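Local coordinates for HydG protein (Carboxydothermus hydrogenoformans, PDB 4RTB), which is a radical SAM maturase of [FeFe]-hydrogenase, a CO/CN synthase that binds a [4Fe-4S] cluster and S-adenosylmethionine, at residues 60-65 and 260-265; 167-172 and 179-184. All blocks are in the same frame, centred on the assembly; numbering follows the deposited sequence.

Interaction 1 (60-65 and 260-265)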
loop_
_atom_site.group_PDB
_atom_site.type_symbol
_atom_site.label_atom_id
_atom_site.label_comp_id
_atom_site.label_asym_id
_atom_site.label_seq_id
_atom_site.Cartn_x
_atom_site.Cartn_y
_atom_site.Cartn_z
ATOM N N LEU A 60 7.859 -6.524 -20.437
ATOM C CA LEU A 60 9.111 -5.796 -20.283
ATOM C C LEU A 60 9.978 -6.466 -19.217
ATOM O O LEU A 60 9.460 -7.121 -18.313
ATOM C CB LEU A 60 8.821 -4.334 -19.934
ATOM C CG LEU A 60 9.819 -3.240 -20.304
ATOM C CD1 LEU A 60 10.359 -3.461 -21.701
ATOM C CD2 LEU A 60 9.154 -1.874 -20.191
ATOM N N SER A 61 11.295 -6.326 -19.327
ATOM C CA SER A 61 12.191 -7.011 -18.399
ATOM C C SER A 61 12.757 -6.061 -17.344
ATOM O O SER A 61 12.594 -4.843 -17.440
ATOM C CB SER A 61 13.333 -7.697 -19.156
ATOM O OG SER A 61 14.364 -6.782 -19.482
ATOM N N LEU A 62 13.416 -6.641 -16.340
ATOM C CA LEU A 62 13.969 -5.900 -15.207
ATOM C C LEU A 62 14.876 -4.749 -15.638
ATOM O O LEU A 62 14.694 -3.601 -15.216
ATOM C CB LEU A 62 14.748 -6.854 -14.297
ATOM C CG LEU A 62 14.403 -6.923 -12.806
ATOM C CD1 LEU A 62 15.673 -6.871 -11.969
ATOM C CD2 LEU A 62 13.439 -5.819 -12.401
ATOM N N ILE A 63 15.852 -5.075 -16.481
ATOM C CA ILE A 63 16.809 -4.105 -17.000
ATOM C C ILE A 63 16.119 -2.939 -17.709
ATOM O O ILE A 63 16.398 -1.770 -17.422
ATOM C CB ILE A 63 17.803 -4.776 -17.983
ATOM C CG1 ILE A 63 18.493 -5.982 -17.332
ATOM C CG2 ILE A 63 18.831 -3.773 -18.484
ATOM C CD1 ILE A 63 17.824 -7.317 -17.615
ATOM N N GLU A 64 15.210 -3.265 -18.625
ATOM C CA GLU A 64 14.521 -2.254 -19.420
ATOM C C GLU A 64 13.609 -1.389 -18.553
ATOM O O GLU A 64 13.381 -0.218 -18.854
ATOM C CB GLU A 64 13.719 -2.916 -20.544
ATOM C CG GLU A 64 14.396 -4.149 -21.132
ATOM C CD GLU A 64 13.885 -4.507 -22.515
ATOM O OE1 GLU A 64 13.137 -5.500 -22.642
ATOM O OE2 GLU A 64 14.247 -3.799 -23.479
ATOM N N ALA A 65 13.086 -1.977 -17.483
ATOM C CA ALA A 65 12.326 -1.223 -16.494
ATOM C C ALA A 65 13.244 -0.229 -15.794
ATOM O O ALA A 65 12.874 0.927 -15.563
ATOM C CB ALA A 65 11.682 -2.160 -15.482
ATOM N N GLU A 260 15.729 0.471 -5.352
ATOM C CA GLU A 260 14.600 -0.012 -4.564
ATOM C C GLU A 260 13.462 -0.497 -5.465
ATOM O O GLU A 260 12.843 -1.532 -5.197
ATOM C CB GLU A 260 14.099 1.079 -3.610
ATOM C CG GLU A 260 14.424 0.836 -2.137
ATOM C CD GLU A 260 15.821 1.293 -1.745
ATOM O OE1 GLU A 260 16.057 2.520 -1.694
ATOM O OE2 GLU A 260 16.680 0.426 -1.479
ATOM N N LEU A 261 13.196 0.259 -6.529
ATOM C CA LEU A 261 12.200 -0.130 -7.526
ATOM C C LEU A 261 12.536 -1.482 -8.141
ATOM O O LEU A 261 11.674 -2.355 -8.260
ATOM C CB LEU A 261 12.098 0.929 -8.625
ATOM C CG LEU A 261 11.372 0.507 -9.907
ATOM C CD1 LEU A 261 9.916 0.172 -9.622
ATOM C CD2 LEU A 261 11.481 1.596 -10.961
ATOM N N LEU A 262 13.795 -1.635 -8.541
ATOM C CA LEU A 262 14.314 -2.913 -9.014
ATOM C C LEU A 262 14.088 -4.024 -7.984
ATOM O O LEU A 262 13.606 -5.115 -8.313
ATOM C CB LEU A 262 15.806 -2.786 -9.326
ATOM C CG LEU A 262 16.294 -2.715 -10.773
ATOM C CD1 LEU A 262 15.198 -2.243 -11.709
ATOM C CD2 LEU A 262 17.502 -1.797 -10.857
ATOM N N GLY A 263 14.433 -3.725 -6.735
ATOM C CA GLY A 263 14.354 -4.688 -5.653
ATOM C C GLY A 263 12.956 -5.201 -5.375
ATOM O O GLY A 263 12.773 -6.390 -5.112
ATOM N N VAL A 264 11.969 -4.311 -5.422
ATOM C CA VAL A 264 10.586 -4.712 -5.188
ATOM C C VAL A 264 10.113 -5.706 -6.244
ATOM O O VAL A 264 9.560 -6.761 -5.920
ATOM C CB VAL A 264 9.643 -3.501 -5.178
ATOM C CG1 VAL A 264 8.195 -3.957 -5.171
ATOM C CG2 VAL A 264 9.932 -2.622 -3.978
ATOM N N ILE A 265 10.338 -5.364 -7.507
ATOM C CA ILE A 265 9.938 -6.227 -8.608
ATOM C C ILE A 265 10.661 -7.569 -8.527
ATOM O O ILE A 265 10.053 -8.621 -8.736
ATOM C CB ILE A 265 10.214 -5.567 -9.973
ATOM C CG1 ILE A 265 9.530 -4.199 -10.042
ATOM C CG2 ILE A 265 9.727 -6.460 -11.103
ATOM C CD1 ILE A 265 9.770 -3.459 -11.338
#
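Leu62 reaches across to Leu262 and Ile265, joining the start of helix 62-70 to helix 257-275. The latter helix packs on the outside of the parallel-stranded barrel of this radical SAM protein. The contact is apolar, and one methyl, Leu62 CD2, carries most of it. The bond leaving the Leu62 backbone does not aim directly at the other helix. The far end of the side chain turns toward it. There CD2 lies 4.0 Å from Leu262 CD1. The same CD2 sits 4.0 Å from Ile265 CG2, with Ile265 CB equally near. The Leu62 and Ile265 side chains run alongside one another, pointing opposite ways, and do not meet end on. In Ile265, CG2 stands anti to the backbone N (chi1 -55° for the other branch), which leaves this methyl facing Leu62. Ala65, one turn on, also points at the second helix, but its small side chain stays farther off. Ser61 is the N-cap residue, and Ala65 N donates to Ser61 O at 2.9 Å. Around the contact, Thr32 of helix 23-39 touches both Leu62 and Leu262. Met316 of helix 303-316 lies against Ile265. The Leu262 CD1 methyl has a second neighbour beside the Leu62 methyl: the backbone oxygen Leu62 O, 3.8 Å away.

Interaction 2 (167-172 and 179-184). With SAM (S-adenosylmethionine), chain B.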
loop_
_atom_site.group_PDB
_atom_site.type_symbol
_atom_site.label_atom_id
_atom_site.label_comp_id
_atom_site.label_asym_id
_atom_site.label_seq_id
_atom_site.Cartn_x
_atom_site.Cartn_y
_atom_site.Cartn_z
ATOM N N GLU A 167 -5.560 -10.571 22.071
ATOM C CA GLU A 167 -6.741 -10.107 22.788
ATOM C C GLU A 167 -7.501 -9.023 22.025
ATOM O O GLU A 167 -8.726 -8.941 22.117
ATOM C CB GLU A 167 -6.363 -9.594 24.179
ATOM C CG GLU A 167 -6.663 -10.587 25.293
ATOM C CD GLU A 167 -6.997 -9.907 26.607
ATOM O OE1 GLU A 167 -6.833 -8.671 26.699
ATOM O OE2 GLU A 167 -7.431 -10.608 27.546
ATOM N N ILE A 168 -6.787 -8.201 21.262
ATOM C CA ILE A 168 -7.417 -7.040 20.634
ATOM C C ILE A 168 -8.139 -7.340 19.312
ATOM O O ILE A 168 -9.270 -6.893 19.111
ATOM C CB ILE A 168 -6.380 -5.922 20.405
ATOM C CG1 ILE A 168 -6.094 -5.219 21.735
ATOM C CG2 ILE A 168 -6.866 -4.923 19.362
ATOM C CD1 ILE A 168 -5.481 -3.853 21.597
ATOM N N ILE A 169 -7.505 -8.095 18.422
ATOM C CA ILE A 169 -8.078 -8.332 17.095
ATOM C C ILE A 169 -9.437 -9.059 17.113
ATOM O O ILE A 169 -10.385 -8.583 16.475
ATOM C CB ILE A 169 -7.086 -9.103 16.191
ATOM C CG1 ILE A 169 -5.929 -8.187 15.789
ATOM C CG2 ILE A 169 -7.786 -9.640 14.954
ATOM C CD1 ILE A 169 -4.914 -8.839 14.888
ATOM N N PRO A 170 -9.554 -10.194 17.834
ATOM C CA PRO A 170 -10.881 -10.824 17.861
ATOM C C PRO A 170 -11.929 -9.927 18.508
ATOM O O PRO A 170 -13.108 -9.987 18.147
ATOM C CB PRO A 170 -10.660 -12.086 18.704
ATOM C CG PRO A 170 -9.201 -12.334 18.649
ATOM C CD PRO A 170 -8.574 -10.981 18.605
ATOM N N ALA A 171 -11.494 -9.105 19.459
ATOM C CA ALA A 171 -12.376 -8.144 20.106
ATOM C C ALA A 171 -12.919 -7.150 19.086
ATOM O O ALA A 171 -14.097 -6.805 19.118
ATOM C CB ALA A 171 -11.647 -7.419 21.227
ATOM N N ILE A 172 -12.056 -6.697 18.179
ATOM C CA ILE A 172 -12.479 -5.807 17.104
ATOM C C ILE A 172 -13.443 -6.518 16.157
ATOM O O ILE A 172 -14.506 -5.983 15.833
ATOM C CB ILE A 172 -11.276 -5.263 16.302
ATOM C CG1 ILE A 172 -10.561 -4.166 17.095
ATOM C CG2 ILE A 172 -11.728 -4.714 14.961
ATOM C CD1 ILE A 172 -9.418 -3.512 16.343
ATOM N N ARG A 179 -14.760 -5.532 8.131
ATOM C CA ARG A 179 -14.703 -6.612 7.153
ATOM C C ARG A 179 -13.308 -7.209 7.051
ATOM O O ARG A 179 -13.154 -8.413 6.842
ATOM C CB ARG A 179 -15.159 -6.121 5.775
ATOM C CG ARG A 179 -16.669 -6.153 5.567
ATOM C CD ARG A 179 -17.374 -5.153 6.470
ATOM N NE ARG A 179 -18.817 -5.360 6.530
ATOM C CZ ARG A 179 -19.682 -4.834 5.671
ATOM N NH1 ARG A 179 -19.250 -4.076 4.672
ATOM N NH2 ARG A 179 -20.981 -5.069 5.806
ATOM N N ARG A 180 -12.290 -6.369 7.199
ATOM C CA ARG A 180 -10.919 -6.836 7.069
ATOM C C ARG A 180 -9.962 -6.105 8.002
ATOM O O ARG A 180 -9.938 -4.873 8.036
ATOM C CB ARG A 180 -10.441 -6.679 5.624
ATOM C CG ARG A 180 -9.168 -7.443 5.325
ATOM C CD ARG A 180 -8.706 -7.241 3.898
ATOM N NE ARG A 180 -7.973 -8.406 3.413
ATOM C CZ ARG A 180 -7.237 -8.423 2.306
ATOM N NH1 ARG A 180 -6.608 -9.535 1.945
ATOM N NH2 ARG A 180 -7.126 -7.330 1.563
ATOM N N ILE A 181 -9.180 -6.871 8.761
ATOM C CA ILE A 181 -8.064 -6.303 9.502
ATOM C C ILE A 181 -6.749 -6.716 8.854
ATOM O O ILE A 181 -6.394 -7.896 8.831
ATOM C CB ILE A 181 -8.057 -6.730 10.982
ATOM C CG1 ILE A 181 -9.099 -5.947 11.779
ATOM C CG2 ILE A 181 -6.694 -6.470 11.601
ATOM C CD1 ILE A 181 -10.451 -6.603 11.844
ATOM N N ASN A 182 -6.044 -5.735 8.301
ATOM C CA ASN A 182 -4.698 -5.953 7.795
ATOM C C ASN A 182 -3.684 -5.572 8.858
ATOM O O ASN A 182 -3.989 -4.804 9.772
ATOM C CB ASN A 182 -4.452 -5.155 6.517
ATOM C CG ASN A 182 -5.227 -5.696 5.336
ATOM O OD1 ASN A 182 -5.636 -6.856 5.326
ATOM N ND2 ASN A 182 -5.428 -4.857 4.329
ATOM N N VAL A 183 -2.474 -6.103 8.736
ATOM C CA VAL A 183 -1.500 -5.974 9.807
ATOM C C VAL A 183 -0.126 -5.537 9.314
ATOM O O VAL A 183 0.462 -6.159 8.426
ATOM C CB VAL A 183 -1.373 -7.303 10.579
ATOM C CG1 VAL A 183 -0.035 -7.403 11.276
ATOM C CG2 VAL A 183 -2.516 -7.442 11.573
ATOM N N ASN A 184 0.376 -4.455 9.897
ATOM C CA ASN A 184 1.731 -4.000 9.631
ATOM C C ASN A 184 2.604 -4.144 10.874
ATOM O O ASN A 184 2.923 -3.162 11.540
ATOM C CB ASN A 184 1.728 -2.552 9.149
ATOM C CG ASN A 184 3.077 -2.118 8.618
ATOM O OD1 ASN A 184 3.409 -0.933 8.619
ATOM N ND2 ASN A 184 3.869 -3.083 8.167
HETATM N N SAM B . 7.141 -0.964 13.105
HETATM C CA SAM B . 6.900 -1.824 11.946
HETATM C C SAM B . 8.014 -1.775 10.907
HETATM O O SAM B . 8.974 -1.019 11.015
HETATM O OXT SAM B . 7.973 -2.508 9.922
HETATM C CB SAM B . 5.580 -1.478 11.259
HETATM C CG SAM B . 5.017 -0.078 11.498
HETATM S SD SAM B . 5.932 1.336 10.833
HETATM C CE SAM B . 5.158 2.611 11.831
HETATM C "C5'" SAM B . 4.979 1.723 9.349
HETATM C "C4'" SAM B . 5.799 2.222 8.162
HETATM O "O4'" SAM B . 5.928 3.634 8.120
HETATM C "C3'" SAM B . 7.222 1.689 8.181
HETATM O "O3'" SAM B . 7.289 0.441 7.536
HETATM C "C2'" SAM B . 8.003 2.748 7.431
HETATM O "O2'" SAM B . 8.323 2.298 6.138
HETATM C "C1'" SAM B . 7.053 3.927 7.311
HETATM N N9 SAM B . 7.756 5.139 7.754
HETATM C C8 SAM B . 8.451 5.292 8.922
HETATM N N7 SAM B . 8.962 6.542 8.959
HETATM C C5 SAM B . 8.612 7.184 7.824
HETATM C C6 SAM B . 8.870 8.464 7.357
HETATM N N6 SAM B . 9.594 9.307 8.087
HETATM N N1 SAM B . 8.373 8.855 6.132
HETATM C C2 SAM B . 7.622 7.975 5.379
HETATM N N3 SAM B . 7.369 6.703 5.849
HETATM C C4 SAM B . 7.855 6.314 7.053
#
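Ile181 of strand 180-184 packs against two isoleucines of helix 158-175. Its two branches divide the work. CD1 meets Ile172 CG2 at 3.9 Å, where the two side chains cross at a slant. CG2 lies 4.4 Å from Ile169 CD1. That same Ile169 methyl reaches Val183 CG2 at 4.3 Å, bridging two residues that point from one face of the strand. Leu151 of the neighbouring strand 148-153 touches both Ile169 and Ile181. The local axes of helix and strand approach to 10.2 Å and run nearly antiparallel, at 156°.

The strand ends at the ligand, where Asn184 can be followed outward. Its CB leads to CG, which is anti to the backbone N (chi1 -169°), a setting that brings the amide up to S-adenosylmethionine. Asn184 CG lies 3.7 Å from SAM CB. Asn184 OD1 lies 3.2 Å from SAM C5' and 3.4 Å from SAM CG; both carbons are bonded to the sulfonium sulfur, whose positive charge may polarise this contact. ND2 donates a hydrogen bond to Gln205 O, which fixes how the amide is turned. Replacing Asn184 by an alanine is likely to leave Gln205 O without this donor and to open a gap beside the ligand's carbons. Met153 O, at the end of strand 148-153, is hydrogen-bonded to the ligand. The whole is a beta-alpha-beta crossover of strand 148-153, helix 158-175 and strand 180-184, with the cofactor at the strand ends, as in radical SAM barrels.

The two interactions lie on opposite sides of the chain's centre. Their centres are 34 Å apart, and their nearest atoms about 14 Å. Both segments of interaction 2 come between the two segments of interaction 1 along the chain: 60-65, 167-172, 179-184, 260-265. They share no helix or strand. Interaction 2 is local and joins a helix to the next strand of the curled parallel sheet. Interaction 1 spans 194 residues and brings an early helix against one that follows strand 246-249 of the same sheet. Interaction 2 reaches the cofactor pocket at the end of its strand, through Asn184; interaction 1 is helix packing away from the cofactor sites.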